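Long-range contacts in DNA processing protein DprA (Streptococcus pneumoniae, PDB 3UQZ), which binds single-stranded DNA cooperatively, protects it from nucleases and helps load RecA onto it during natural transformation: residues A[6-14]-A[56-67]; A[16-27]-A[39-47]. All coordinates share one frame; numbering follows the deposited sequence.

Interaction 1: residues A[6-14]-A[56-67]; sequences YEIYKLKKS and YFQIDDAHLSKE
Lys10 runs out fully extended from helix 6-13, its CG anti to the backbone N (chi1 -162°), and crosses Tyr56 at about a right angle. Its CE lies over one face of the Tyr56 ring, 3.8 Å from the ring centroid, a CH-pi contact joined by an off-centre cation-pi approach of NZ. The ammonium ends in a salt bridge, Lys10 NZ to Asp61 OD1 at 2.8 Å, on the syn lone pair; Tyr6 OH donates to the same OD1 at 3.0 Å from the anti side, and a water adds a third bond. At the edge of the Tyr56 ring, its OH donates to Glu7 OE1 (2.6 Å), with carboxylate and ring nearly coplanar.

Packing is also tight at Leu64, a knob among the rings of Tyr6 and Tyr9 and the aliphatic parts of Lys10 and Lys13, with CD2 3.7 Å from Lys10 CG and CD1 3.8 Å from Tyr9 CE2. Beside it Tyr9 OH donates firmly to Glu67 OE2 at 2.6 Å. Looser are partly exposed Lys13, whose NZ bonds that oxygen only weakly within a salt bridge, and the water bridging Glu7 OE2 and Asp61 OD1, which probably eases the proximity of the two acids.

Helix 6-13 crosses helix 61-67 at 112° within the sterile alpha motif (SAM) domain. Leu11 also packs on Phe52 of helix 49-58 and on helices 18-28 and 37-43, while Tyr9 meets Phe96 of strand 94-99 edge-to-face.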
loop_
_atom_site.group_PDB
_atom_site.type_symbol
_atom_site.label_atom_id
_atom_site.label_comp_id
_atom_site.label_asym_id
_atom_site.label_seq_id
_atom_site.Cartn_x
_atom_site.Cartn_y
_atom_site.Cartn_z
ATOM N N TYR A 6 -16.143 1.301 44.053
ATOM C CA TYR A 6 -16.576 0.001 44.590
ATOM C C TYR A 6 -18.012 -0.310 44.147
ATOM O O TYR A 6 -18.319 -1.464 43.831
ATOM C CB TYR A 6 -16.462 -0.046 46.133
ATOM C CG TYR A 6 -17.128 -1.266 46.736
ATOM C CD1 TYR A 6 -16.533 -2.520 46.655
ATOM C CD2 TYR A 6 -18.397 -1.183 47.307
ATOM C CE1 TYR A 6 -17.177 -3.659 47.134
ATOM C CE2 TYR A 6 -19.051 -2.316 47.787
ATOM C CZ TYR A 6 -18.431 -3.549 47.714
ATOM O OH TYR A 6 -19.066 -4.657 48.214
ATOM N N GLU A 7 -18.887 0.718 44.142
ATOM C CA GLU A 7 -20.281 0.557 43.742
ATOM C C GLU A 7 -20.398 0.255 42.265
ATOM O O GLU A 7 -21.203 -0.605 41.896
ATOM C CB GLU A 7 -21.142 1.750 44.165
ATOM C CG GLU A 7 -21.316 1.877 45.670
ATOM C CD GLU A 7 -22.161 0.818 46.351
ATOM O OE1 GLU A 7 -22.928 0.112 45.656
ATOM O OE2 GLU A 7 -22.060 0.707 47.594
ATOM N N ILE A 8 -19.535 0.887 41.430
ATOM C CA ILE A 8 -19.465 0.626 39.988
ATOM C C ILE A 8 -19.178 -0.877 39.783
ATOM O O ILE A 8 -19.918 -1.543 39.056
ATOM C CB ILE A 8 -18.426 1.548 39.282
ATOM C CG1 ILE A 8 -18.935 3.017 39.215
ATOM C CG2 ILE A 8 -18.109 1.027 37.895
ATOM C CD1 ILE A 8 -17.877 4.098 38.879
ATOM N N TYR A 9 -18.163 -1.412 40.496
ATOM C CA TYR A 9 -17.810 -2.834 40.473
ATOM C C TYR A 9 -18.982 -3.688 40.946
ATOM O O TYR A 9 -19.304 -4.683 40.289
ATOM C CB TYR A 9 -16.558 -3.106 41.328
ATOM C CG TYR A 9 -16.004 -4.509 41.181
ATOM C CD1 TYR A 9 -15.687 -5.026 39.927
ATOM C CD2 TYR A 9 -15.771 -5.311 42.298
ATOM C CE1 TYR A 9 -15.179 -6.318 39.785
ATOM C CE2 TYR A 9 -15.255 -6.601 42.167
ATOM C CZ TYR A 9 -14.961 -7.098 40.907
ATOM O OH TYR A 9 -14.452 -8.364 40.764
ATOM N N LYS A 10 -19.648 -3.273 42.061
ATOM C CA LYS A 10 -20.819 -3.960 42.616
ATOM C C LYS A 10 -21.991 -4.012 41.607
ATOM O O LYS A 10 -22.689 -5.028 41.556
ATOM C CB LYS A 10 -21.235 -3.347 43.960
ATOM C CG LYS A 10 -22.135 -4.247 44.795
ATOM C CD LYS A 10 -22.441 -3.638 46.147
ATOM C CE LYS A 10 -23.490 -4.431 46.886
ATOM N NZ LYS A 10 -23.898 -3.753 48.134
ATOM N N LEU A 11 -22.169 -2.951 40.777
ATOM C CA LEU A 11 -23.206 -2.900 39.728
ATOM C C LEU A 11 -22.903 -3.889 38.596
ATOM O O LEU A 11 -23.817 -4.532 38.088
ATOM C CB LEU A 11 -23.398 -1.472 39.170
ATOM C CG LEU A 11 -23.963 -0.405 40.124
ATOM C CD1 LEU A 11 -23.954 0.948 39.475
ATOM C CD2 LEU A 11 -25.374 -0.726 40.550
ATOM N N LYS A 12 -21.616 -4.030 38.224
ATOM C CA LYS A 12 -21.147 -4.987 37.213
ATOM C C LYS A 12 -21.417 -6.414 37.721
ATOM O O LYS A 12 -21.907 -7.251 36.966
ATOM C CB LYS A 12 -19.641 -4.800 36.932
ATOM C CG LYS A 12 -19.353 -3.946 35.704
ATOM C CD LYS A 12 -17.876 -3.789 35.391
ATOM C CE LYS A 12 -17.695 -3.444 33.932
ATOM N NZ LYS A 12 -16.383 -2.820 33.674
ATOM N N LYS A 13 -21.160 -6.659 39.022
ATOM C CA LYS A 13 -21.390 -7.937 39.701
ATOM C C LYS A 13 -22.878 -8.273 39.889
ATOM O O LYS A 13 -23.216 -9.440 40.090
ATOM C CB LYS A 13 -20.656 -7.965 41.051
ATOM C CG LYS A 13 -19.155 -8.134 40.903
ATOM C CD LYS A 13 -18.763 -9.603 40.940
ATOM C CE LYS A 13 -17.429 -9.833 40.299
ATOM N NZ LYS A 13 -17.075 -11.273 40.302
ATOM N N SER A 14 -23.758 -7.259 39.820
ATOM C CA SER A 14 -25.201 -7.431 39.972
ATOM C C SER A 14 -25.861 -7.728 38.627
ATOM O O SER A 14 -27.055 -8.026 38.583
ATOM C CB SER A 14 -25.819 -6.195 40.614
ATOM O OG SER A 14 -25.196 -5.880 41.848
ATOM N N TYR A 56 -28.141 -7.459 43.601
ATOM C CA TYR A 56 -27.409 -6.425 44.336
ATOM C C TYR A 56 -27.469 -6.688 45.855
ATOM O O TYR A 56 -26.438 -6.648 46.531
ATOM C CB TYR A 56 -27.949 -5.020 43.994
ATOM C CG TYR A 56 -27.199 -3.893 44.676
ATOM C CD1 TYR A 56 -26.184 -3.204 44.016
ATOM C CD2 TYR A 56 -27.507 -3.514 45.983
ATOM C CE1 TYR A 56 -25.490 -2.167 44.640
ATOM C CE2 TYR A 56 -26.814 -2.485 46.618
ATOM C CZ TYR A 56 -25.806 -1.816 45.944
ATOM O OH TYR A 56 -25.120 -0.815 46.581
ATOM N N PHE A 57 -28.679 -6.971 46.375
ATOM C CA PHE A 57 -28.908 -7.254 47.794
ATOM C C PHE A 57 -28.265 -8.544 48.284
ATOM O O PHE A 57 -27.849 -8.595 49.447
ATOM C CB PHE A 57 -30.403 -7.208 48.138
ATOM C CG PHE A 57 -30.998 -5.823 48.054
ATOM C CD1 PHE A 57 -30.464 -4.768 48.787
ATOM C CD2 PHE A 57 -32.107 -5.575 47.264
ATOM C CE1 PHE A 57 -31.004 -3.485 48.692
ATOM C CE2 PHE A 57 -32.633 -4.286 47.159
ATOM C CZ PHE A 57 -32.109 -3.264 47.906
ATOM N N GLN A 58 -28.149 -9.564 47.403
ATOM C CA GLN A 58 -27.538 -10.852 47.749
ATOM C C GLN A 58 -26.013 -10.795 47.866
ATOM O O GLN A 58 -25.410 -11.717 48.419
ATOM C CB GLN A 58 -27.998 -11.961 46.793
ATOM C CG GLN A 58 -29.470 -12.337 46.995
ATOM C CD GLN A 58 -30.081 -13.071 45.832
ATOM O OE1 GLN A 58 -29.492 -13.216 44.752
ATOM N NE2 GLN A 58 -31.304 -13.545 46.029
ATOM N N ILE A 59 -25.391 -9.709 47.369
ATOM C CA ILE A 59 -23.937 -9.527 47.401
ATOM C C ILE A 59 -23.392 -9.367 48.820
ATOM O O ILE A 59 -23.844 -8.492 49.560
ATOM C CB ILE A 59 -23.471 -8.396 46.421
ATOM C CG1 ILE A 59 -23.533 -8.880 44.953
ATOM C CG2 ILE A 59 -22.065 -7.879 46.765
ATOM C CD1 ILE A 59 -23.564 -7.803 43.922
ATOM N N ASP A 60 -22.419 -10.219 49.182
ATOM C CA ASP A 60 -21.718 -10.160 50.462
ATOM C C ASP A 60 -20.637 -9.080 50.311
ATOM O O ASP A 60 -19.579 -9.334 49.728
ATOM C CB ASP A 60 -21.110 -11.540 50.821
ATOM C CG ASP A 60 -20.192 -11.602 52.045
ATOM O OD1 ASP A 60 -20.220 -10.654 52.868
ATOM O OD2 ASP A 60 -19.474 -12.618 52.199
ATOM N N ASP A 61 -20.933 -7.866 50.803
ATOM C CA ASP A 61 -20.056 -6.693 50.747
ATOM C C ASP A 61 -18.650 -6.916 51.301
ATOM O O ASP A 61 -17.699 -6.349 50.767
ATOM C CB ASP A 61 -20.711 -5.487 51.427
ATOM C CG ASP A 61 -21.882 -4.928 50.657
ATOM O OD1 ASP A 61 -21.651 -4.144 49.717
ATOM O OD2 ASP A 61 -23.035 -5.274 50.992
ATOM N N ALA A 62 -18.516 -7.735 52.350
ATOM C CA ALA A 62 -17.231 -8.042 52.970
ATOM C C ALA A 62 -16.331 -8.850 52.020
ATOM O O ALA A 62 -15.152 -8.517 51.870
ATOM C CB ALA A 62 -17.446 -8.798 54.273
ATOM N N HIS A 63 -16.899 -9.890 51.367
ATOM C CA HIS A 63 -16.204 -10.745 50.404
ATOM C C HIS A 63 -15.827 -9.960 49.134
ATOM O O HIS A 63 -14.705 -10.111 48.641
ATOM C CB HIS A 63 -17.064 -11.976 50.061
ATOM C CG HIS A 63 -16.474 -12.855 49.000
ATOM N ND1 HIS A 63 -16.863 -12.747 47.670
ATOM C CD2 HIS A 63 -15.521 -13.814 49.099
ATOM C CE1 HIS A 63 -16.147 -13.647 47.011
ATOM N NE2 HIS A 63 -15.324 -14.311 47.827
ATOM N N LEU A 64 -16.767 -9.127 48.615
ATOM C CA LEU A 64 -16.576 -8.316 47.414
ATOM C C LEU A 64 -15.574 -7.190 47.617
ATOM O O LEU A 64 -14.829 -6.882 46.684
ATOM C CB LEU A 64 -17.906 -7.780 46.864
ATOM C CG LEU A 64 -17.861 -7.174 45.449
ATOM C CD1 LEU A 64 -17.821 -8.240 44.390
ATOM C CD2 LEU A 64 -19.033 -6.271 45.200
ATOM N N SER A 65 -15.546 -6.579 48.816
ATOM C CA SER A 65 -14.605 -5.498 49.120
ATOM C C SER A 65 -13.159 -6.002 49.125
ATOM O O SER A 65 -12.253 -5.276 48.714
ATOM C CB SER A 65 -14.955 -4.819 50.437
ATOM O OG SER A 65 -14.254 -3.593 50.570
ATOM N N LYS A 66 -12.952 -7.258 49.547
ATOM C CA LYS A 66 -11.641 -7.901 49.563
ATOM C C LYS A 66 -11.178 -8.125 48.106
ATOM O O LYS A 66 -10.033 -7.817 47.776
ATOM C CB LYS A 66 -11.717 -9.226 50.343
ATOM C CG LYS A 66 -10.365 -9.803 50.722
ATOM C CD LYS A 66 -10.549 -11.172 51.330
ATOM C CE LYS A 66 -9.351 -12.058 51.087
ATOM N NZ LYS A 66 -9.572 -13.437 51.596
ATOM N N GLU A 67 -12.091 -8.634 47.249
ATOM C CA GLU A 67 -11.906 -8.915 45.825
ATOM C C GLU A 67 -11.563 -7.616 45.049
ATOM O O GLU A 67 -10.546 -7.570 44.342
ATOM C CB GLU A 67 -13.195 -9.548 45.282
ATOM C CG GLU A 67 -13.040 -10.308 43.984
ATOM C CD GLU A 67 -14.350 -10.840 43.443
ATOM O OE1 GLU A 67 -15.018 -11.624 44.156
ATOM O OE2 GLU A 67 -14.712 -10.469 42.304
HETATM O O HOH W 1 -22.696 -1.191 49.866
#

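Interaction 2: residues A[16-27]-A[39-47]; sequences LTNQQILKVLEY and DIADISGCR
Helices 18-27 and 39-43 cross at 117°, their axes 9.1 Å apart at closest, and the backbones come nearest where Gln20 CA lies 4.6 Å from Ser44 CA. Gly45, with positive phi, is the first residue to leave helical backbone angles. No hydrogen bond joins the segments; the contact is mostly van der Waals, with an apolar core. Val24 points CG1 at Ile40 CG2 (4.0 Å), and its CG2 lies against the backbone around Ser44, 3.7 Å from Ser44 N. Farther along, Ile43 lays CD1 over one face of the Tyr27 ring, offset toward the rim and 3.4 Å from Tyr27 CD2, a CH-pi contact at the more exposed end.

These are two helices of the small helical SAM domain, and Leu16 and Ile40 both touch Phe52 of helix 49-58. At the other end, Thr17 and Gln20 form a capping box: Gln20 N donates to Thr17 OG1, and Thr17 N donates to Gln20 OE1 at 2.9 Å, nearly straight (173°). Held this way, the Gln20 side chain runs past Ser44 O to Cys46, NE2 lying 3.6 Å from Cys46 CB. Ser44 OG sits between its own backbone N and carbonyl carbon (chi1 71°), turned back to donate to Ala41 O from above the carbonyl plane.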
loop_
_atom_site.group_PDB
_atom_site.type_symbol
_atom_site.label_atom_id
_atom_site.label_comp_id
_atom_site.label_asym_id
_atom_site.label_seq_id
_atom_site.Cartn_x
_atom_site.Cartn_y
_atom_site.Cartn_z
ATOM N N LEU A 16 -25.209 -5.595 35.617
ATOM C CA LEU A 16 -25.287 -4.430 34.737
ATOM C C LEU A 16 -24.118 -4.411 33.755
ATOM O O LEU A 16 -22.972 -4.650 34.154
ATOM C CB LEU A 16 -25.354 -3.135 35.566
ATOM C CG LEU A 16 -26.723 -2.420 35.678
ATOM C CD1 LEU A 16 -27.881 -3.400 35.856
ATOM C CD2 LEU A 16 -26.710 -1.374 36.792
ATOM N N THR A 17 -24.412 -4.164 32.462
ATOM C CA THR A 17 -23.386 -4.080 31.416
ATOM C C THR A 17 -22.701 -2.723 31.511
ATOM O O THR A 17 -23.259 -1.787 32.089
ATOM C CB THR A 17 -23.973 -4.264 30.003
ATOM O OG1 THR A 17 -24.820 -3.162 29.698
ATOM C CG2 THR A 17 -24.698 -5.575 29.825
ATOM N N ASN A 18 -21.509 -2.612 30.909
ATOM C CA ASN A 18 -20.739 -1.373 30.858
ATOM C C ASN A 18 -21.565 -0.228 30.268
ATOM O O ASN A 18 -21.541 0.873 30.817
ATOM C CB ASN A 18 -19.485 -1.589 30.043
ATOM C CG ASN A 18 -18.519 -0.469 30.178
ATOM O OD1 ASN A 18 -17.679 -0.479 31.074
ATOM N ND2 ASN A 18 -18.627 0.524 29.298
ATOM N N GLN A 19 -22.304 -0.489 29.160
ATOM C CA GLN A 19 -23.170 0.526 28.553
ATOM C C GLN A 19 -24.267 0.955 29.530
ATOM O O GLN A 19 -24.540 2.154 29.636
ATOM C CB GLN A 19 -23.791 0.038 27.235
ATOM C CG GLN A 19 -23.219 0.706 25.987
ATOM C CD GLN A 19 -23.246 2.221 25.997
ATOM O OE1 GLN A 19 -24.170 2.866 26.517
ATOM N NE2 GLN A 19 -22.232 2.823 25.396
ATOM N N GLN A 20 -24.866 -0.017 30.269
ATOM C CA GLN A 20 -25.908 0.272 31.257
ATOM C C GLN A 20 -25.390 1.168 32.387
ATOM O O GLN A 20 -26.081 2.124 32.751
ATOM C CB GLN A 20 -26.545 -1.018 31.797
ATOM C CG GLN A 20 -27.474 -1.686 30.789
ATOM C CD GLN A 20 -27.856 -3.108 31.142
ATOM O OE1 GLN A 20 -27.197 -3.800 31.938
ATOM N NE2 GLN A 20 -28.916 -3.586 30.505
ATOM N N ILE A 21 -24.156 0.902 32.899
ATOM C CA ILE A 21 -23.524 1.717 33.955
ATOM C C ILE A 21 -23.179 3.118 33.420
ATOM O O ILE A 21 -23.342 4.107 34.139
ATOM C CB ILE A 21 -22.337 0.988 34.643
ATOM C CG1 ILE A 21 -22.828 -0.321 35.314
ATOM C CG2 ILE A 21 -21.627 1.903 35.665
ATOM C CD1 ILE A 21 -21.886 -1.391 35.359
ATOM N N LEU A 22 -22.761 3.201 32.140
ATOM C CA LEU A 22 -22.479 4.463 31.465
ATOM C C LEU A 22 -23.709 5.373 31.447
ATOM O O LEU A 22 -23.560 6.552 31.746
ATOM C CB LEU A 22 -21.943 4.230 30.043
ATOM C CG LEU A 22 -20.434 4.424 29.866
ATOM C CD1 LEU A 22 -19.952 3.772 28.588
ATOM C CD2 LEU A 22 -20.049 5.913 29.914
ATOM N N LYS A 23 -24.921 4.826 31.154
ATOM C CA LYS A 23 -26.193 5.573 31.178
ATOM C C LYS A 23 -26.461 6.109 32.589
ATOM O O LYS A 23 -26.808 7.282 32.731
ATOM C CB LYS A 23 -27.383 4.692 30.745
ATOM C CG LYS A 23 -27.492 4.478 29.250
ATOM C CD LYS A 23 -28.748 3.699 28.903
ATOM C CE LYS A 23 -28.735 3.256 27.461
ATOM N NZ LYS A 23 -27.939 2.013 27.248
ATOM N N VAL A 24 -26.264 5.248 33.628
ATOM C CA VAL A 24 -26.476 5.590 35.035
ATOM C C VAL A 24 -25.565 6.748 35.431
ATOM O O VAL A 24 -26.047 7.735 35.989
ATOM C CB VAL A 24 -26.314 4.356 35.966
ATOM C CG1 VAL A 24 -26.330 4.745 37.444
ATOM C CG2 VAL A 24 -27.374 3.294 35.680
ATOM N N LEU A 25 -24.259 6.645 35.110
ATOM C CA LEU A 25 -23.276 7.677 35.454
ATOM C C LEU A 25 -23.494 9.003 34.750
ATOM O O LEU A 25 -23.209 10.052 35.331
ATOM C CB LEU A 25 -21.830 7.181 35.299
ATOM C CG LEU A 25 -21.415 6.001 36.190
ATOM C CD1 LEU A 25 -20.060 5.492 35.797
ATOM C CD2 LEU A 25 -21.434 6.360 37.678
ATOM N N GLU A 26 -24.022 8.954 33.517
ATOM C CA GLU A 26 -24.339 10.138 32.718
ATOM C C GLU A 26 -25.462 10.943 33.383
ATOM O O GLU A 26 -25.348 12.163 33.500
ATOM C CB GLU A 26 -24.731 9.733 31.291
ATOM C CG GLU A 26 -23.558 9.278 30.439
ATOM C CD GLU A 26 -23.824 9.180 28.948
ATOM O OE1 GLU A 26 -25.002 9.267 28.528
ATOM O OE2 GLU A 26 -22.834 9.044 28.194
ATOM N N TYR A 27 -26.518 10.251 33.853
ATOM C CA TYR A 27 -27.652 10.843 34.556
ATOM C C TYR A 27 -27.215 11.329 35.949
ATOM O O TYR A 27 -27.603 12.421 36.365
ATOM C CB TYR A 27 -28.808 9.823 34.670
ATOM C CG TYR A 27 -30.050 10.336 35.376
ATOM C CD1 TYR A 27 -31.154 10.784 34.653
ATOM C CD2 TYR A 27 -30.137 10.336 36.764
ATOM C CE1 TYR A 27 -32.304 11.243 35.299
ATOM C CE2 TYR A 27 -31.274 10.806 37.420
ATOM C CZ TYR A 27 -32.359 11.255 36.685
ATOM O OH TYR A 27 -33.483 11.710 37.346
ATOM N N ASP A 39 -33.863 3.963 41.124
ATOM C CA ASP A 39 -33.572 4.858 40.004
ATOM C C ASP A 39 -32.442 4.287 39.148
ATOM O O ASP A 39 -32.561 4.285 37.925
ATOM C CB ASP A 39 -33.230 6.273 40.491
ATOM C CG ASP A 39 -34.413 7.024 41.081
ATOM O OD1 ASP A 39 -35.540 6.894 40.531
ATOM O OD2 ASP A 39 -34.205 7.789 42.049
ATOM N N ILE A 40 -31.377 3.749 39.788
ATOM C CA ILE A 40 -30.259 3.107 39.089
ATOM C C ILE A 40 -30.815 1.994 38.191
ATOM O O ILE A 40 -30.491 1.965 37.003
ATOM C CB ILE A 40 -29.153 2.610 40.067
ATOM C CG1 ILE A 40 -28.440 3.795 40.758
ATOM C CG2 ILE A 40 -28.141 1.682 39.356
ATOM C CD1 ILE A 40 -27.501 3.429 41.935
ATOM N N ALA A 41 -31.717 1.144 38.738
ATOM C CA ALA A 41 -32.367 0.038 38.023
ATOM C C ALA A 41 -33.159 0.531 36.816
ATOM O O ALA A 41 -33.159 -0.112 35.762
ATOM C CB ALA A 41 -33.288 -0.720 38.964
ATOM N N ASP A 42 -33.819 1.685 36.981
ATOM C CA ASP A 42 -34.655 2.325 35.976
ATOM C C ASP A 42 -33.802 2.931 34.844
ATOM O O ASP A 42 -33.917 2.484 33.699
ATOM C CB ASP A 42 -35.549 3.367 36.687
ATOM C CG ASP A 42 -36.680 3.984 35.903
ATOM O OD1 ASP A 42 -37.268 3.281 35.053
ATOM O OD2 ASP A 42 -37.036 5.151 36.200
ATOM N N ILE A 43 -32.910 3.901 35.185
ATOM C CA ILE A 43 -32.000 4.623 34.273
ATOM C C ILE A 43 -31.156 3.674 33.392
ATOM O O ILE A 43 -31.025 3.913 32.186
ATOM C CB ILE A 43 -31.137 5.661 35.050
ATOM C CG1 ILE A 43 -32.028 6.691 35.774
ATOM C CG2 ILE A 43 -30.143 6.368 34.131
ATOM C CD1 ILE A 43 -31.474 7.178 37.108
ATOM N N SER A 44 -30.631 2.583 33.991
ATOM C CA SER A 44 -29.821 1.568 33.310
ATOM C C SER A 44 -30.485 0.980 32.061
ATOM O O SER A 44 -29.787 0.640 31.105
ATOM C CB SER A 44 -29.464 0.438 34.269
ATOM O OG SER A 44 -30.599 -0.350 34.583
ATOM N N GLY A 45 -31.810 0.848 32.096
ATOM C CA GLY A 45 -32.589 0.284 31.003
ATOM C C GLY A 45 -32.460 -1.222 30.887
ATOM O O GLY A 45 -32.639 -1.771 29.795
ATOM N N CYS A 46 -32.148 -1.905 32.010
ATOM C CA CYS A 46 -32.024 -3.361 32.027
ATOM C C CYS A 46 -33.403 -4.009 31.907
ATOM O O CYS A 46 -34.400 -3.420 32.344
ATOM C CB CYS A 46 -31.269 -3.846 33.263
ATOM S SG CYS A 46 -32.100 -3.497 34.827
ATOM N N ARG A 47 -33.450 -5.206 31.289
ATOM C CA ARG A 47 -34.677 -5.969 31.045
ATOM C C ARG A 47 -35.475 -6.239 32.329
ATOM O O ARG A 47 -36.658 -5.900 32.387
ATOM C CB ARG A 47 -34.383 -7.280 30.272
ATOM C CG ARG A 47 -33.967 -7.109 28.803
ATOM C CD ARG A 47 -35.139 -6.827 27.872
ATOM N NE ARG A 47 -34.712 -6.150 26.649
ATOM C CZ ARG A 47 -34.576 -6.740 25.465
ATOM N NH1 ARG A 47 -34.852 -8.037 25.335
ATOM N NH2 ARG A 47 -34.181 -6.052 24.409
#

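In the fold
Both contacts belong to the N-terminal SAM domain, on the same side of the chain's centre, with their own centres about 16 Å apart. In sequence the order is 6-14, 16-27, 39-47, 56-67: interaction 1 packs the domain's first helix, 5-13, against the last of the four segments, and interaction 2 joins helices lying between them in sequence. The two meet directly: Leu11 O probably accepts a hydrogen bond from Leu16 N, Lys12 packs on Ile21, and Leu11 on Ile40. Phe52 of helix 49-58 touches residues of both. Beyond helix 61-69 the chain enters the Rossmann-like part with its mixed sheet, so interaction 1 ties the bundle to the helix that leads there.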